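Local atomic coordinates of phosphoribosylaminoimidazole carboxylase (Bombyx mori, PDB entry 4JA0), a protein that probably catalyses two steps of purine biosynthesis, pairing a SAICAR synthetase with an AIR carboxylase in one chain. Residues A[270-275]-A[297-302]. Numbering follows the deposited sequence.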
ATOM      1  N   VAL A 270     -16.039  17.699  24.103  1.00  1.15           N
ATOM      2  CA  VAL A 270     -16.893  16.516  24.080  1.00  2.69           C
ATOM      3  C   VAL A 270     -16.286  15.456  23.165  1.00  1.91           C
ATOM      4  O   VAL A 270     -16.009  15.727  21.990  1.00  1.40           O
ATOM      5  CB  VAL A 270     -18.326  16.856  23.618  1.00  2.73           C
ATOM      6  CG1 VAL A 270     -19.222  15.650  23.775  1.00  1.77           C
ATOM      7  CG2 VAL A 270     -18.870  18.016  24.422  1.00  1.90           C
ATOM      8  N   VAL A 271     -16.073  14.256  23.699  1.00  1.48           N
ATOM      9  CA  VAL A 271     -15.602  13.152  22.880  1.00  2.72           C
ATOM     10  C   VAL A 271     -16.757  12.216  22.542  1.00  2.87           C
ATOM     11  O   VAL A 271     -17.316  11.585  23.429  1.00  4.28           O
ATOM     12  CB  VAL A 271     -14.506  12.360  23.598  1.00  2.83           C
ATOM     13  CG1 VAL A 271     -13.894  11.353  22.649  1.00  3.08           C
ATOM     14  CG2 VAL A 271     -13.426  13.298  24.104  1.00  0.64           C
ATOM     15  N   PHE A 272     -17.121  12.114  21.268  1.00  5.43           N
ATOM     16  CA  PHE A 272     -18.127  11.132  20.857  1.00  6.15           C
ATOM     17  C   PHE A 272     -17.426   9.864  20.404  1.00  4.50           C
ATOM     18  O   PHE A 272     -16.613   9.914  19.471  1.00 10.41           O
ATOM     19  CB  PHE A 272     -18.955  11.636  19.670  1.00  9.00           C
ATOM     20  CG  PHE A 272     -19.969  12.682  20.016  1.00 15.82           C
ATOM     21  CD1 PHE A 272     -20.303  12.954  21.330  1.00 35.06           C
ATOM     22  CD2 PHE A 272     -20.609  13.383  19.008  1.00 28.49           C
ATOM     23  CE1 PHE A 272     -21.252  13.927  21.628  1.00 27.68           C
ATOM     24  CE2 PHE A 272     -21.546  14.355  19.301  1.00 24.27           C
ATOM     25  CZ  PHE A 272     -21.869  14.627  20.610  1.00 10.74           C
ATOM     26  N   MET A 273     -17.720   8.733  21.042  1.00  2.91           N
ATOM     27  CA  MET A 273     -17.239   7.457  20.524  1.00  3.55           C
ATOM     28  C   MET A 273     -18.417   6.696  19.906  1.00  6.00           C
ATOM     29  O   MET A 273     -19.520   6.671  20.470  1.00  2.31           O
ATOM     30  CB  MET A 273     -16.564   6.632  21.616  1.00  1.29           C
ATOM     31  CG  MET A 273     -17.485   6.378  22.752  1.00  5.51           C
ATOM     32  SD  MET A 273     -16.724   6.132  24.353  1.00 13.95           S
ATOM     33  CE  MET A 273     -16.288   4.430  24.174  1.00 13.22           C
ATOM     34  N   GLY A 274     -18.184   6.083  18.745  1.00  9.53           N
ATOM     35  CA  GLY A 274     -19.222   5.349  18.028  1.00  3.35           C
ATOM     36  C   GLY A 274     -19.627   4.027  18.659  1.00  4.50           C
ATOM     37  O   GLY A 274     -20.699   3.491  18.373  1.00  8.02           O
ATOM     38  N   SER A 275     -18.759   3.506  19.521  1.00  7.13           N
ATOM     39  CA  SER A 275     -19.001   2.250  20.236  1.00  7.69           C
ATOM     40  C   SER A 275     -18.375   2.293  21.628  1.00 10.17           C
ATOM     41  O   SER A 275     -17.315   2.887  21.807  1.00  9.57           O
ATOM     42  CB  SER A 275     -18.404   1.071  19.471  1.00  7.47           C
ATOM     43  OG  SER A 275     -18.191  -0.024  20.348  1.00 10.65           O
ATOM     44  N   ASP A 297     -16.346  15.741  28.510  1.00  4.31           N
ATOM     45  CA  ASP A 297     -17.447  14.790  28.568  1.00  5.01           C
ATOM     46  C   ASP A 297     -17.198  13.667  27.579  1.00  3.78           C
ATOM     47  O   ASP A 297     -16.828  13.908  26.424  1.00  2.71           O
ATOM     48  CB  ASP A 297     -18.778  15.450  28.219  1.00  4.44           C
ATOM     49  CG  ASP A 297     -19.517  15.929  29.424  1.00 31.07           C
ATOM     50  OD1 ASP A 297     -19.169  15.481  30.539  1.00 57.88           O
ATOM     51  OD2 ASP A 297     -20.476  16.713  29.243  1.00 42.48           O
ATOM     52  N   LEU A 298     -17.400  12.437  28.039  1.00  3.67           N
ATOM     53  CA  LEU A 298     -17.335  11.272  27.171  1.00  1.61           C
ATOM     54  C   LEU A 298     -18.753  10.846  26.802  1.00  1.28           C
ATOM     55  O   LEU A 298     -19.573  10.579  27.680  1.00  4.56           O
ATOM     56  CB  LEU A 298     -16.618  10.123  27.875  1.00  0.92           C
ATOM     57  CG  LEU A 298     -15.153  10.339  28.255  1.00  1.93           C
ATOM     58  CD1 LEU A 298     -14.550   9.067  28.848  1.00  1.94           C
ATOM     59  CD2 LEU A 298     -14.349  10.804  27.049  1.00  1.40           C
ATOM     60  N   ARG A 299     -19.050  10.775  25.511  1.00  1.06           N
ATOM     61  CA  ARG A 299     -20.376  10.358  25.091  1.00  5.89           C
ATOM     62  C   ARG A 299     -20.312   9.210  24.087  1.00  2.41           C
ATOM     63  O   ARG A 299     -19.374   9.105  23.312  1.00  4.10           O
ATOM     64  CB  ARG A 299     -21.158  11.541  24.503  1.00  8.47           C
ATOM     65  CG  ARG A 299     -21.154  12.780  25.357  1.00  5.07           C
ATOM     66  CD  ARG A 299     -21.867  12.530  26.661  1.00  4.20           C
ATOM     67  NE  ARG A 299     -23.186  11.981  26.414  1.00  5.07           N
ATOM     68  CZ  ARG A 299     -24.288  12.721  26.302  1.00  8.12           C
ATOM     69  NH1 ARG A 299     -24.218  14.043  26.416  1.00  1.46           N
ATOM     70  NH2 ARG A 299     -25.456  12.134  26.058  1.00  9.60           N
ATOM     71  N   VAL A 300     -21.317   8.350  24.110  1.00  2.89           N
ATOM     72  CA  VAL A 300     -21.384   7.261  23.164  1.00  2.57           C
ATOM     73  C   VAL A 300     -22.560   7.511  22.226  1.00  1.01           C
ATOM     74  O   VAL A 300     -23.670   7.715  22.681  1.00  4.22           O
ATOM     75  CB  VAL A 300     -21.547   5.897  23.889  1.00  4.19           C
ATOM     76  CG1 VAL A 300     -21.652   4.737  22.881  1.00  2.33           C
ATOM     77  CG2 VAL A 300     -20.387   5.664  24.833  1.00  1.97           C
ATOM     78  N   THR A 301     -22.291   7.526  20.925  1.00  2.02           N
ATOM     79  CA  THR A 301     -23.309   7.641  19.884  1.00  4.40           C
ATOM     80  C   THR A 301     -22.738   7.290  18.517  1.00  5.36           C
ATOM     81  O   THR A 301     -21.567   7.556  18.223  1.00  5.19           O
ATOM     82  CB  THR A 301     -23.965   9.039  19.816  1.00  7.65           C
ATOM     83  OG1 THR A 301     -25.077   9.001  18.901  1.00 14.50           O
ATOM     84  CG2 THR A 301     -22.954  10.102  19.369  1.00  6.54           C
ATOM     85  N   SER A 302     -23.597   6.732  17.673  1.00  3.99           N
ATOM     86  CA  SER A 302     -23.228   6.271  16.348  1.00  3.07           C
ATOM     87  C   SER A 302     -23.782   7.216  15.289  1.00  2.66           C
ATOM     88  O   SER A 302     -24.894   7.704  15.413  1.00  4.93           O
ATOM     89  CB  SER A 302     -23.795   4.856  16.149  1.00  4.79           C
ATOM     90  OG  SER A 302     -23.287   4.192  15.003  1.00 12.09           O
TER
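Phe272 and Arg299 lie side by side on one face of a parallel strand pair, ring atom CD1 of Phe272 3.6 Å from CB of Arg299. The ring's face is met by the methyl CG2 of Thr301, a CH-pi contact 4.2 Å from its centroid. A flat, apolar phenyl suits this buried spot; an alanine here would probably cost Arg299 CB and Thr301 CG2 their contact with the ring and open a gap beneath helix 307-317. Arg299 suits the outermost strand of this chain's sheet: its CG packs 3.8 Å from CG1 of Val270, while NH2 forms a salt bridge with Asp417 of a second subunit. On the other face, CG of Met273 lies 3.6 Å from CG2 of Val300, both apolar where Leu420 of that subunit packs on them. Three nearly straight backbone bonds, such as Val271 N to Asp297 O at 2.8 Å, and a more bent fourth, Thr301 N to Met273 O, join the strands. Gly274 CA still touches Thr301 O, but the partly exposed Ser275 points away, its OG bonded to Ala277 N. In this beta-alpha-beta unit, helix 279-291 covers apolar Val271, Met273 and Leu298, helix 307-317 the Phe272 face, and strand 323-329 continues the sheet beyond 267-273.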